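Local coordinates for uncharacterized protein (Haemophilus ducreyi, PDB 6UN9) that is probably involved in bacterial cell division, envelope biogenesis and cell shape maintenance, likely linking the Z-ring to septal peptidoglycan-synthesizing complexes as a coiled-coil tetramer, at residues E40-F43 and E44-N48; L60-H63 and F64-S68. The protein carries 2 engineered substitutions. One frame throughout, in Å; residues are numbered along the deposited sequence.

How the interactions relate
Interactions 1 and 2 are both local contacts on helix 42-69: residues 40-48 lead into and begin it, coming first along the chain, and residues 60-68 lie close to its end. Their centres are about 30 Å apart and their nearest atoms about 15 Å, so within one chain they do not touch. They meet through the assembly instead. H42 packs on H63 of the third subunit and F64 of the second, so the start of one helix lies against the end of another, consistent with antiparallel packing against these two subunits. The fourth meets like with like, H42 on H42 and F64 on F64, which fits a parallel helix. Both interactions thus contribute to the tetramer's core.

Interaction 1: residues E40-F43 and E44-N48; sequences ERHF and EQSAN
H42 and S46 come together one turn apart because the histidine ring is thrown anti to its own backbone nitrogen (chi1 157°), which leaves one face turned to the serine. S46 OG sits over that face, offset toward the rim, 4.0 Å from H42 CE1. F43 has CG anti to its carbonyl carbon, beside the backbone nitrogen (chi1 -70°), and its ring takes H42 CD2 over its centre, 3.7 Å above the plane. The two rings are therefore joined by an edge of the imidazole over a face of the phenyl, while F43 CD2 lies in the plane of the H42 ring at its edge.

Beneath the side chains the backbone is starting to coil. Q45 N gives a nearly straight bond to R41 O (3.0 Å, 168°), and E44 N adds a weak one to the same oxygen. Weak bonds also run from S46 N to H42 O (2.8 Å) and from A47 N to F43 O (3.4 Å). E44 CB rests 3.4 Å from E40 O, and the glutamate chain runs on extended beyond CG, with the residue exposed.

H42 is buried, and its polar atoms find partners on other chains. The ring's NE2 is hydrogen-bonded to H42 NE2 of the fourth subunit; separately, the main-chain oxygen H42 O is hydrogen-bonded to H63 NE2 of the third. F64 of the second subunit also meets the H42 ring. This is the entry into helix 42-69 and its first turns, inside the predicted coiled coil, with a histidine-phenylalanine cluster facing the core of an α-helical tetramer.

Interaction 2: residues L60-H63 and F64-S68; sequences LYTH and FAQNS
Y61 O and the amides of F64 and A65 supply the main polar link. The oxygen takes two N-H groups: A65 N at 2.8 Å, in the carbonyl plane, and F64 N at 3.0 Å, from above that plane and so not on a lone pair. A third bond, Q66 N to T62 O at 3.3 Å, is weak. The Q66 amide folds back over the same oxygen, with CD 3.1 Å from T62 O, but its NE2 is badly angled for bonding.

Flat groups meet around H63. With H63 CG lying beside its carbonyl carbon (chi1 176°), the ring has F64 CD2 in its plane at the edge, 3.7 Å from H63 ND1; the two rings are set obliquely, planes at 46°. One turn on, N67 CG comes over one face of the imidazole, the amide inclined to the ring by 38° and N67 OD1 3.8 Å from H63 CE1.

Apolar contact is slighter: A65 CB approaches Y61 CE2 at 4.1 Å and also packs on T62.

Other chains, and F80 of the same chain, cover F64. H63 and F64 both meet H42 of the third subunit, N67 OD1 has a weak bond with that H42's ND1, and the F64 ring meets F64 of the fourth subunit. The chemistry is thus split: main-chain bonds within the helix, aromatic and amide surface offered to partners. Because H63 and F64 also meet rings of other subunits, this helix surface probably helps hold the tetramer together.

Interaction 1: residues E40-F43 and E44-N48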
ATOM      1  N   GLU A  40       5.358   7.057 -21.002  1.00 81.41           N
ATOM      2  CA  GLU A  40       5.925   8.140 -20.210  1.00 89.83           C
ATOM      3  C   GLU A  40       4.887   8.749 -19.281  1.00 85.65           C
ATOM      4  O   GLU A  40       5.239   9.229 -18.203  1.00 80.91           O
ATOM      5  CB  GLU A  40       6.532   9.212 -21.127  1.00 99.02           C
ATOM      6  CG  GLU A  40       8.013   8.951 -21.463  1.00126.33           C
ATOM      7  CD  GLU A  40       8.569   9.799 -22.612  1.00137.47           C
ATOM      8  OE1 GLU A  40       9.709   9.508 -23.057  1.00132.51           O
ATOM      9  OE2 GLU A  40       7.876  10.740 -23.067  1.00136.32           O
ATOM     10  N   ARG A  41       3.610   8.734 -19.678  1.00 91.40           N
ATOM     11  CA  ARG A  41       2.549   9.221 -18.800  1.00 89.97           C
ATOM     12  C   ARG A  41       2.266   8.224 -17.685  1.00 91.88           C
ATOM     13  O   ARG A  41       1.964   8.617 -16.553  1.00 91.34           O
ATOM     14  CB  ARG A  41       1.282   9.509 -19.619  1.00 87.78           C
ATOM     15  CG  ARG A  41      -0.057   9.422 -18.876  1.00108.11           C
ATOM     16  CD  ARG A  41      -0.286  10.591 -17.897  1.00123.99           C
ATOM     17  NE  ARG A  41      -1.710  10.862 -17.686  1.00126.09           N
ATOM     18  CZ  ARG A  41      -2.404  11.783 -18.357  1.00117.46           C
ATOM     19  NH1 ARG A  41      -1.803  12.532 -19.276  1.00116.20           N
ATOM     20  NH2 ARG A  41      -3.696  11.962 -18.111  1.00108.42           N
ATOM     21  N   HIS A  42       2.390   6.933 -17.978  1.00 79.26           N
ATOM     22  CA  HIS A  42       1.987   5.919 -17.021  1.00 67.90           C
ATOM     23  C   HIS A  42       3.004   5.759 -15.903  1.00 71.95           C
ATOM     24  O   HIS A  42       2.625   5.701 -14.735  1.00 77.45           O
ATOM     25  CB  HIS A  42       1.764   4.615 -17.759  1.00 67.44           C
ATOM     26  CG  HIS A  42       1.870   3.396 -16.904  1.00 67.16           C
ATOM     27  ND1 HIS A  42       0.768   2.753 -16.389  1.00 66.71           N
ATOM     28  CD2 HIS A  42       2.951   2.673 -16.516  1.00 70.35           C
ATOM     29  CE1 HIS A  42       1.165   1.687 -15.713  1.00 73.01           C
ATOM     30  NE2 HIS A  42       2.484   1.617 -15.775  1.00 67.03           N
ATOM     31  N   PHE A  43       4.290   5.703 -16.232  1.00 68.68           N
ATOM     32  CA  PHE A  43       5.326   5.651 -15.216  1.00 69.19           C
ATOM     33  C   PHE A  43       5.534   6.975 -14.504  1.00 74.90           C
ATOM     34  O   PHE A  43       6.241   7.009 -13.495  1.00 89.40           O
ATOM     35  CB  PHE A  43       6.652   5.191 -15.824  1.00 69.70           C
ATOM     36  CG  PHE A  43       6.651   3.759 -16.215  1.00 69.29           C
ATOM     37  CD1 PHE A  43       6.618   2.776 -15.257  1.00 69.10           C
ATOM     38  CD2 PHE A  43       6.646   3.390 -17.550  1.00103.92           C
ATOM     39  CE1 PHE A  43       6.590   1.455 -15.599  1.00 68.87           C
ATOM     40  CE2 PHE A  43       6.624   2.058 -17.914  1.00102.56           C
ATOM     41  CZ  PHE A  43       6.592   1.088 -16.931  1.00104.80           C
ATOM     42  N   GLU A  44       4.952   8.065 -14.982  1.00 69.99           N
ATOM     43  CA  GLU A  44       5.083   9.265 -14.178  1.00 70.72           C
ATOM     44  C   GLU A  44       3.922   9.398 -13.210  1.00 78.83           C
ATOM     45  O   GLU A  44       4.123   9.774 -12.057  1.00 79.95           O
ATOM     46  CB  GLU A  44       5.192  10.509 -15.058  1.00 71.38           C
ATOM     47  CG  GLU A  44       6.073  11.584 -14.417  1.00 98.73           C
ATOM     48  CD  GLU A  44       6.392  12.775 -15.319  1.00107.62           C
ATOM     49  OE1 GLU A  44       6.142  12.714 -16.549  1.00117.16           O
ATOM     50  OE2 GLU A  44       6.909  13.782 -14.779  1.00102.41           O
ATOM     51  N   GLN A  45       2.710   9.078 -13.652  1.00 80.77           N
ATOM     52  CA  GLN A  45       1.558   9.035 -12.766  1.00 77.47           C
ATOM     53  C   GLN A  45       1.543   7.777 -11.907  1.00 80.04           C
ATOM     54  O   GLN A  45       0.700   7.668 -11.006  1.00 90.63           O
ATOM     55  CB  GLN A  45       0.267   9.156 -13.595  1.00 99.52           C
ATOM     56  CG  GLN A  45      -1.039   9.299 -12.799  1.00118.58           C
ATOM     57  CD  GLN A  45      -1.018  10.435 -11.785  1.00112.79           C
ATOM     58  OE1 GLN A  45      -0.440  11.493 -12.027  1.00127.28           O
ATOM     59  NE2 GLN A  45      -1.656  10.217 -10.647  1.00 96.89           N
ATOM     60  N   SER A  46       2.453   6.835 -12.150  1.00 68.56           N
ATOM     61  CA  SER A  46       2.606   5.697 -11.255  1.00 83.81           C
ATOM     62  C   SER A  46       3.600   6.003 -10.142  1.00 88.43           C
ATOM     63  O   SER A  46       3.323   5.741  -8.969  1.00 78.51           O
ATOM     64  CB  SER A  46       3.045   4.456 -12.034  1.00 67.93           C
ATOM     65  OG  SER A  46       1.928   3.644 -12.331  1.00 67.25           O
ATOM     66  N   ALA A  47       4.754   6.569 -10.509  1.00 91.39           N
ATOM     67  CA  ALA A  47       5.724   7.039  -9.528  1.00 87.06           C
ATOM     68  C   ALA A  47       5.099   8.015  -8.536  1.00 82.26           C
ATOM     69  O   ALA A  47       5.569   8.136  -7.400  1.00 71.23           O
ATOM     70  CB  ALA A  47       6.908   7.699 -10.241  1.00 71.41           C
ATOM     71  N   ASN A  48       4.052   8.723  -8.945  1.00 70.50           N
ATOM     72  CA  ASN A  48       3.377   9.628  -8.032  1.00 83.00           C
ATOM     73  C   ASN A  48       2.516   8.870  -7.035  1.00 94.55           C
ATOM     74  O   ASN A  48       2.661   9.040  -5.821  1.00106.34           O
ATOM     75  CB  ASN A  48       2.541  10.630  -8.821  1.00 75.71           C
ATOM     76  CG  ASN A  48       3.359  11.794  -9.293  1.00 92.66           C
ATOM     77  OD1 ASN A  48       2.886  12.645 -10.047  1.00114.75           O
ATOM     78  ND2 ASN A  48       4.616  11.840  -8.852  1.00 91.29           N
TER

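Interaction 2: residues L60-H63 and F64-S68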
ATOM      1  N   LEU A  60       1.583   5.338   8.939  1.00 79.42           N
ATOM      2  CA  LEU A  60       1.100   4.185   9.691  1.00 74.06           C
ATOM      3  C   LEU A  60       2.216   3.467  10.443  1.00 90.00           C
ATOM      4  O   LEU A  60       1.956   2.833  11.474  1.00 93.15           O
ATOM      5  CB  LEU A  60       0.409   3.205   8.745  1.00 68.92           C
ATOM      6  CG  LEU A  60      -0.444   2.136   9.419  1.00 72.96           C
ATOM      7  CD1 LEU A  60      -1.666   2.785  10.029  1.00 68.01           C
ATOM      8  CD2 LEU A  60      -0.837   1.077   8.416  1.00 74.73           C
ATOM      9  N   TYR A  61       3.452   3.522   9.942  1.00 91.70           N
ATOM     10  CA  TYR A  61       4.525   2.835  10.651  1.00 85.00           C
ATOM     11  C   TYR A  61       4.953   3.616  11.883  1.00 92.34           C
ATOM     12  O   TYR A  61       5.100   3.035  12.962  1.00 89.58           O
ATOM     13  CB  TYR A  61       5.739   2.595   9.746  1.00 81.08           C
ATOM     14  CG  TYR A  61       6.956   2.092  10.512  1.00 77.03           C
ATOM     15  CD1 TYR A  61       7.144   0.738  10.735  1.00 73.26           C
ATOM     16  CD2 TYR A  61       7.913   2.980  11.015  1.00 82.99           C
ATOM     17  CE1 TYR A  61       8.244   0.280  11.430  1.00 87.75           C
ATOM     18  CE2 TYR A  61       9.010   2.530  11.715  1.00 79.87           C
ATOM     19  CZ  TYR A  61       9.174   1.180  11.924  1.00 85.75           C
ATOM     20  OH  TYR A  61      10.275   0.715  12.631  1.00 83.44           O
ATOM     21  N   THR A  62       5.196   4.924  11.748  1.00 73.72           N
ATOM     22  CA  THR A  62       5.696   5.631  12.916  1.00 85.80           C
ATOM     23  C   THR A  62       4.593   5.988  13.904  1.00 87.96           C
ATOM     24  O   THR A  62       4.898   6.214  15.076  1.00 87.71           O
ATOM     25  CB  THR A  62       6.483   6.884  12.528  1.00 76.23           C
ATOM     26  OG1 THR A  62       5.591   7.988  12.316  1.00 78.87           O
ATOM     27  CG2 THR A  62       7.328   6.600  11.302  1.00 76.37           C
ATOM     28  N   HIS A  63       3.322   6.004  13.484  1.00 81.25           N
ATOM     29  CA  HIS A  63       2.254   6.013  14.477  1.00 73.03           C
ATOM     30  C   HIS A  63       2.247   4.742  15.307  1.00 72.52           C
ATOM     31  O   HIS A  63       1.632   4.712  16.375  1.00 81.12           O
ATOM     32  CB  HIS A  63       0.885   6.177  13.835  1.00 92.16           C
ATOM     33  CG  HIS A  63      -0.248   6.089  14.816  1.00 91.61           C
ATOM     34  ND1 HIS A  63      -0.675   4.892  15.354  1.00 76.21           N
ATOM     35  CD2 HIS A  63      -1.036   7.048  15.359  1.00 71.99           C
ATOM     36  CE1 HIS A  63      -1.687   5.114  16.168  1.00 70.64           C
ATOM     37  NE2 HIS A  63      -1.930   6.412  16.182  1.00 71.35           N
ATOM     38  N   PHE A  64       2.884   3.686  14.825  1.00 79.90           N
ATOM     39  CA  PHE A  64       3.072   2.485  15.617  1.00 76.29           C
ATOM     40  C   PHE A  64       4.408   2.486  16.342  1.00 77.70           C
ATOM     41  O   PHE A  64       4.518   1.927  17.443  1.00 78.26           O
ATOM     42  CB  PHE A  64       2.925   1.248  14.715  1.00 71.16           C
ATOM     43  CG  PHE A  64       1.537   0.701  14.726  1.00 70.00           C
ATOM     44  CD1 PHE A  64       1.274  -0.570  15.223  1.00 69.54           C
ATOM     45  CD2 PHE A  64       0.473   1.506  14.321  1.00 69.54           C
ATOM     46  CE1 PHE A  64      -0.027  -1.030  15.289  1.00 68.62           C
ATOM     47  CE2 PHE A  64      -0.816   1.042  14.368  1.00 68.65           C
ATOM     48  CZ  PHE A  64      -1.069  -0.216  14.866  1.00 76.87           C
ATOM     49  N   ALA A  65       5.416   3.121  15.744  1.00 84.70           N
ATOM     50  CA  ALA A  65       6.753   3.109  16.321  1.00 97.92           C
ATOM     51  C   ALA A  65       6.756   3.739  17.700  1.00104.17           C
ATOM     52  O   ALA A  65       7.488   3.290  18.589  1.00101.41           O
ATOM     53  CB  ALA A  65       7.727   3.842  15.397  1.00101.53           C
ATOM     54  N   GLN A  66       5.943   4.781  17.896  1.00100.27           N
ATOM     55  CA  GLN A  66       5.862   5.454  19.182  1.00 84.60           C
ATOM     56  C   GLN A  66       4.807   4.822  20.086  1.00 89.38           C
ATOM     57  O   GLN A  66       5.138   4.416  21.204  1.00113.11           O
ATOM     58  CB  GLN A  66       5.627   6.960  18.989  1.00 88.02           C
ATOM     59  CG  GLN A  66       4.605   7.354  17.929  1.00 95.47           C
ATOM     60  CD  GLN A  66       5.038   8.577  17.093  1.00 99.17           C
ATOM     61  OE1 GLN A  66       6.198   8.998  17.133  1.00103.79           O
ATOM     62  NE2 GLN A  66       4.101   9.137  16.322  1.00 89.98           N
ATOM     63  N   ASN A  67       3.558   4.676  19.621  1.00 74.94           N
ATOM     64  CA  ASN A  67       2.521   4.053  20.456  1.00 74.05           C
ATOM     65  C   ASN A  67       2.879   2.651  20.950  1.00 85.35           C
ATOM     66  O   ASN A  67       2.155   2.110  21.794  1.00 86.66           O
ATOM     67  CB  ASN A  67       1.183   3.968  19.738  1.00 72.78           C
ATOM     68  CG  ASN A  67       0.427   5.269  19.769  1.00 73.95           C
ATOM     69  OD1 ASN A  67      -0.806   5.290  19.829  1.00 74.95           O
ATOM     70  ND2 ASN A  67       1.162   6.376  19.742  1.00 74.29           N
ATOM     71  N   SER A  68       3.953   2.040  20.464  1.00 88.35           N
ATOM     72  CA  SER A  68       4.347   0.778  21.073  1.00 85.34           C
ATOM     73  C   SER A  68       5.386   0.990  22.166  1.00111.52           C
ATOM     74  O   SER A  68       5.336   0.339  23.218  1.00118.70           O
ATOM     75  CB  SER A  68       4.877  -0.185  20.016  1.00 73.86           C
ATOM     76  OG  SER A  68       5.240  -1.422  20.598  1.00 73.97           O
TER